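Local coordinates for protein pectate lyase (Paenibacillus sp. 0602, PDB 5GT5) that cleaves polygalacturonate and partly methylated pectin by endo-acting elimination as a secreted polysaccharide lyase of family 1, probably with calcium as cofactor, at residues V168-A172 against S240-K244; I341-P347 against Y371-G375. The protein carries 1 engineered substitution. One frame throughout, in Å; residues are numbered along the deposited sequence.

Interaction 1 of 2, residues V168-A172 against S240-K244. Engineered in segment 168-172: Val168 (natural residue Gly).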
loop_
_atom_site.group_PDB
_atom_site.type_symbol
_atom_site.label_atom_id
_atom_site.label_comp_id
_atom_site.label_asym_id
_atom_site.label_seq_id
_atom_site.Cartn_x
_atom_site.Cartn_y
_atom_site.Cartn_z
ATOM N N VAL A 168 -1.723 5.228 24.585
ATOM C CA VAL A 168 -0.826 5.814 25.581
ATOM C C VAL A 168 0.387 4.922 25.761
ATOM O O VAL A 168 0.238 3.698 25.863
ATOM C CB VAL A 168 -1.548 5.974 26.902
ATOM C CG1 VAL A 168 -0.592 6.462 28.019
ATOM C CG2 VAL A 168 -2.570 6.964 26.694
ATOM N N PHE A 169 1.572 5.539 25.783
ATOM C CA PHE A 169 2.833 4.815 25.922
ATOM C C PHE A 169 3.593 5.392 27.095
ATOM O O PHE A 169 3.694 6.611 27.227
ATOM C CB PHE A 169 3.659 4.946 24.641
ATOM C CG PHE A 169 2.971 4.419 23.416
ATOM C CD1 PHE A 169 2.052 5.203 22.721
ATOM C CD2 PHE A 169 3.219 3.125 22.985
ATOM C CE1 PHE A 169 1.433 4.726 21.583
ATOM C CE2 PHE A 169 2.592 2.627 21.847
ATOM C CZ PHE A 169 1.698 3.422 21.145
ATOM N N ASN A 170 4.120 4.498 27.930
ATOM C CA ASN A 170 4.919 4.868 29.095
ATOM C C ASN A 170 6.397 4.618 28.791
ATOM O O ASN A 170 6.770 4.575 27.623
ATOM C CB ASN A 170 4.429 4.069 30.307
ATOM C CG ASN A 170 3.029 4.458 30.733
ATOM O OD1 ASN A 170 2.854 5.392 31.539
ATOM N ND2 ASN A 170 2.019 3.750 30.216
ATOM N N LYS A 171 7.234 4.384 29.789
ATOM C CA LYS A 171 8.660 4.192 29.525
ATOM C C LYS A 171 8.906 2.892 28.774
ATOM O O LYS A 171 8.262 1.863 29.028
ATOM C CB LYS A 171 9.433 4.134 30.851
ATOM C CG LYS A 171 9.573 5.458 31.577
ATOM C CD LYS A 171 10.877 6.107 31.266
ATOM C CE LYS A 171 12.072 5.369 31.938
ATOM N NZ LYS A 171 13.265 6.035 31.326
ATOM N N ALA A 172 9.859 2.929 27.852
ATOM C CA ALA A 172 10.347 1.721 27.212
ATOM C C ALA A 172 11.863 1.718 27.239
ATOM O O ALA A 172 12.505 2.766 27.160
ATOM C CB ALA A 172 9.854 1.626 25.746
ATOM N N SER A 240 15.952 9.471 35.514
ATOM C CA SER A 240 15.497 8.282 34.782
ATOM C C SER A 240 14.037 8.371 34.408
ATOM O O SER A 240 13.572 7.517 33.671
ATOM C CB SER A 240 15.680 7.014 35.619
ATOM O OG SER A 240 17.029 6.807 35.971
ATOM N N GLY A 241 13.312 9.371 34.892
ATOM C CA GLY A 241 11.880 9.441 34.635
ATOM C C GLY A 241 11.518 9.703 33.199
ATOM O O GLY A 241 10.529 9.159 32.702
ATOM N N SER A 242 12.273 10.551 32.521
ATOM C CA SER A 242 11.983 10.829 31.107
ATOM C C SER A 242 12.338 9.671 30.181
ATOM O O SER A 242 13.184 8.830 30.493
ATOM C CB SER A 242 12.688 12.114 30.655
ATOM O OG SER A 242 14.060 12.102 30.975
ATOM N N GLN A 243 11.622 9.603 29.063
ATOM C CA GLN A 243 11.820 8.509 28.098
ATOM C C GLN A 243 12.954 8.866 27.149
ATOM O O GLN A 243 12.978 9.956 26.592
ATOM C CB GLN A 243 10.508 8.314 27.326
ATOM C CG GLN A 243 10.627 7.431 26.078
ATOM C CD GLN A 243 11.047 6.012 26.395
ATOM O OE1 GLN A 243 10.961 5.574 27.561
ATOM N NE2 GLN A 243 11.481 5.274 25.377
ATOM N N LYS A 244 13.918 7.976 26.960
ATOM C CA LYS A 244 15.119 8.330 26.170
ATOM C C LYS A 244 14.843 8.440 24.676
ATOM O O LYS A 244 15.361 9.330 24.015
ATOM C CB LYS A 244 16.228 7.303 26.420
ATOM C CG LYS A 244 17.566 7.580 25.753
ATOM C CD LYS A 244 18.195 8.828 26.331
ATOM C CE LYS A 244 18.758 8.581 27.725
ATOM N NZ LYS A 244 19.481 9.783 28.266
HETATM O O HOH W 1 13.563 5.462 28.506
#

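Interaction 2 of 2, residues I341-P347 against Y371-G375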
loop_
_atom_site.group_PDB
_atom_site.type_symbol
_atom_site.label_atom_id
_atom_site.label_comp_id
_atom_site.label_asym_id
_atom_site.label_seq_id
_atom_site.Cartn_x
_atom_site.Cartn_y
_atom_site.Cartn_z
ATOM N N ILE A 341 6.279 23.481 21.563
ATOM C CA ILE A 341 7.520 22.868 22.031
ATOM C C ILE A 341 7.971 23.627 23.261
ATOM O O ILE A 341 8.141 24.860 23.216
ATOM C CB ILE A 341 8.606 22.920 20.933
ATOM C CG1 ILE A 341 8.111 22.126 19.705
ATOM C CG2 ILE A 341 9.925 22.333 21.418
ATOM C CD1 ILE A 341 9.069 22.145 18.531
ATOM N N LYS A 342 8.159 22.905 24.348
ATOM C CA LYS A 342 8.548 23.497 25.612
ATOM C C LYS A 342 9.725 22.781 26.227
ATOM O O LYS A 342 9.675 21.554 26.445
ATOM C CB LYS A 342 7.361 23.501 26.587
ATOM C CG LYS A 342 7.683 24.230 27.895
ATOM C CD LYS A 342 6.465 24.364 28.776
ATOM C CE LYS A 342 6.811 25.223 29.981
ATOM N NZ LYS A 342 7.761 24.530 30.873
ATOM N N ASP A 343 10.767 23.562 26.515
ATOM C CA ASP A 343 11.927 23.110 27.270
ATOM C C ASP A 343 12.701 21.998 26.571
ATOM O O ASP A 343 13.318 21.147 27.202
ATOM C CB ASP A 343 11.534 22.767 28.706
ATOM C CG ASP A 343 11.348 24.017 29.561
ATOM O OD1 ASP A 343 11.815 25.094 29.127
ATOM O OD2 ASP A 343 10.764 23.923 30.670
ATOM N N VAL A 344 12.702 22.074 25.249
ATOM C CA VAL A 344 13.556 21.244 24.401
ATOM C C VAL A 344 14.660 22.144 23.864
ATOM O O VAL A 344 14.382 23.121 23.161
ATOM C CB VAL A 344 12.752 20.629 23.232
ATOM C CG1 VAL A 344 13.691 19.888 22.284
ATOM C CG2 VAL A 344 11.650 19.676 23.770
ATOM N N GLN A 345 15.905 21.840 24.207
ATOM C CA GLN A 345 17.014 22.738 23.867
ATOM C C GLN A 345 17.342 22.754 22.369
ATOM O O GLN A 345 17.715 23.800 21.811
ATOM C CB GLN A 345 18.249 22.367 24.681
ATOM C CG GLN A 345 19.412 23.394 24.466
ATOM C CD GLN A 345 20.518 23.256 25.488
ATOM O OE1 GLN A 345 20.371 22.575 26.500
ATOM N NE2 GLN A 345 21.633 23.929 25.236
ATOM N N TYR A 346 17.232 21.595 21.718
ATOM C CA TYR A 346 17.604 21.460 20.310
ATOM C C TYR A 346 16.409 20.905 19.566
ATOM O O TYR A 346 16.382 19.737 19.187
ATOM C CB TYR A 346 18.819 20.535 20.134
ATOM C CG TYR A 346 20.041 20.999 20.902
ATOM C CD1 TYR A 346 20.809 22.048 20.426
ATOM C CD2 TYR A 346 20.414 20.392 22.096
ATOM C CE1 TYR A 346 21.930 22.490 21.137
ATOM C CE2 TYR A 346 21.533 20.817 22.805
ATOM C CZ TYR A 346 22.281 21.858 22.313
ATOM O OH TYR A 346 23.394 22.269 23.021
ATOM N N PRO A 347 15.388 21.733 19.344
ATOM C CA PRO A 347 14.127 21.210 18.797
ATOM C C PRO A 347 14.166 20.756 17.342
ATOM O O PRO A 347 13.262 20.023 16.932
ATOM C CB PRO A 347 13.170 22.404 18.934
ATOM C CG PRO A 347 14.104 23.630 18.932
ATOM C CD PRO A 347 15.323 23.171 19.687
ATOM N N TYR A 371 7.294 28.069 20.792
ATOM C CA TYR A 371 8.483 27.524 21.418
ATOM C C TYR A 371 8.817 28.294 22.681
ATOM O O TYR A 371 8.715 29.536 22.717
ATOM C CB TYR A 371 9.658 27.594 20.440
ATOM C CG TYR A 371 10.944 27.083 20.996
ATOM C CD1 TYR A 371 11.182 25.710 21.110
ATOM C CD2 TYR A 371 11.921 27.966 21.434
ATOM C CE1 TYR A 371 12.402 25.242 21.638
ATOM C CE2 TYR A 371 13.120 27.524 21.973
ATOM C CZ TYR A 371 13.360 26.157 22.072
ATOM O OH TYR A 371 14.559 25.732 22.587
ATOM N N SER A 372 9.235 27.575 23.716
ATOM C CA SER A 372 9.670 28.186 24.976
ATOM C C SER A 372 10.809 27.369 25.556
ATOM O O SER A 372 10.737 26.144 25.585
ATOM C CB SER A 372 8.509 28.246 25.962
ATOM O OG SER A 372 8.940 28.778 27.213
ATOM N N LEU A 373 11.867 28.049 26.002
ATOM C CA LEU A 373 12.980 27.379 26.662
ATOM C C LEU A 373 13.361 28.215 27.877
ATOM O O LEU A 373 13.752 29.386 27.734
ATOM C CB LEU A 373 14.200 27.235 25.727
ATOM C CG LEU A 373 15.413 26.522 26.360
ATOM C CD1 LEU A 373 15.059 25.059 26.658
ATOM C CD2 LEU A 373 16.667 26.600 25.470
ATOM N N ASP A 374 13.246 27.627 29.061
ATOM C CA ASP A 374 13.621 28.311 30.304
ATOM C C ASP A 374 12.909 29.652 30.429
ATOM O O ASP A 374 13.520 30.653 30.805
ATOM C CB ASP A 374 15.138 28.495 30.388
ATOM C CG ASP A 374 15.901 27.186 30.307
ATOM O OD1 ASP A 374 15.403 26.162 30.815
ATOM O OD2 ASP A 374 16.998 27.182 29.723
ATOM N N GLY A 375 11.633 29.677 30.072
ATOM C CA GLY A 375 10.825 30.874 30.196
ATOM C C GLY A 375 10.752 31.783 28.992
ATOM O O GLY A 375 9.988 32.757 29.005
HETATM O O HOH W 2 9.941 27.376 29.390
#

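Interaction 1 of 2, residues V168-A172 against S240-K244
The aliphatic chain of Lys171 lies over the backbone carbonyls of Ser240, Gly241 and Ser242, with CD 3.4 Å from Gly241 O, and brings its ammonium group to the backbone of Ser240-Ser242. NZ donates to Ser240 O at 2.8 Å and to Ser242 O at 2.9 Å; the first acceptor is met 20° out of its carbonyl plane, the second from well above it. Bends at chi2 and chi3 curl the chain over so that NZ reaches both oxygens. Beside it, the carboxamide of Gln243 faces the backbone of Ala172: OE1 accepts from Ala172 N at 2.9 Å in a nearly straight bond (166°) whose N-H comes from above the carboxamide plane, while NE2 donates within that plane to Ala172 O at 3.2 Å and also bonds Lys245 O, which fixes the flip of the amide. A water accepts from Lys171 NZ and Lys244 N and lies 2.8 Å from Gln243 OE1, tying the two grips together. Were Lys171 replaced by alanine, Ser240 O and Ser242 O would probably lose the donor they share, and the water one of its partners, with that backbone less firmly held. Trp136 adds a cation-pi contact to the lysine, and Val204 of helix 203-212 touches it. The contact thus joins the loop leaving strand 168-169, which runs parallel between strands 131-133 and 184-194, to helix 233-241.

Interaction 2 of 2, residues I341-P347 against Y371-G375
With CG opposite the backbone N (chi1 179°), Tyr371 sends its ring across to the neighbouring strand and the turn beyond it, while chi1 of -77° sets the Asp343 carboxylate beside its own backbone N and facing Leu373 and Asp374. The tyrosine hydroxyl donates to Val344 O at 2.7 Å, an oxygen that lies in the ring plane at its edge. Ile341 CG2 also meets the ring edge, 3.6 Å from Tyr371 CD1, and Pro347, crossing the tyrosine at about a right angle, places CG 3.6 Å from Tyr371 CE1. Two parallel bridges, Ile341 with Tyr371 and Lys342 with Ser372, set the register: Ser372 N donates to Ile341 O at 3.0 Å, and Asp343 N to Ser372 O at 2.7 Å in an almost perfectly straight bond (178°).

Past the strand ends, Asp374 N approaches Asp343 OD1 almost head-on at 2.9 Å, in line with the C-O bond, and a water donates to OD1 and to Ser372 OG, which also bonds Ser376 O, while accepting from Gly375 N. Lys342 NZ comes from above the carboxylate plane to form a salt bridge with Asp343 OD2 and also bonds Thr295 OG1. The Asp374 carboxylate, 4.1 Å from that of Asp343 between their OD1 atoms, pairs with Arg298, which probably eases the repulsion. Leu373 CD1 packs 3.7 Å from Asp343 CA. Here the short turn 343-345 joins strand 340-342 to strand 346-349; parallel strands stacked in register from coil to coil are characteristic of the right-handed parallel beta-helix of pectate lyases.

In the fold
Interactions 1 and 2 follow one another along the chain and sit at different levels of the beta-helix, their centres about 19 Å apart and their nearest atoms about 10 Å apart, without touching. Strand 168-169 is linked to strand 340-342 through strands 184-194, 262-271 and 291-293. Interaction 1 is the more deeply buried, with its centre about 9 Å from that of the chain, and borders the probable calcium site: the side chain of Ala172 is about 6 Å from those of Asp152 and Asp174. Interaction 2 lies further out, about 20 Å from the chain centre; its Val344 side chain is about 11 Å from that of Arg276, the likely catalytic residue.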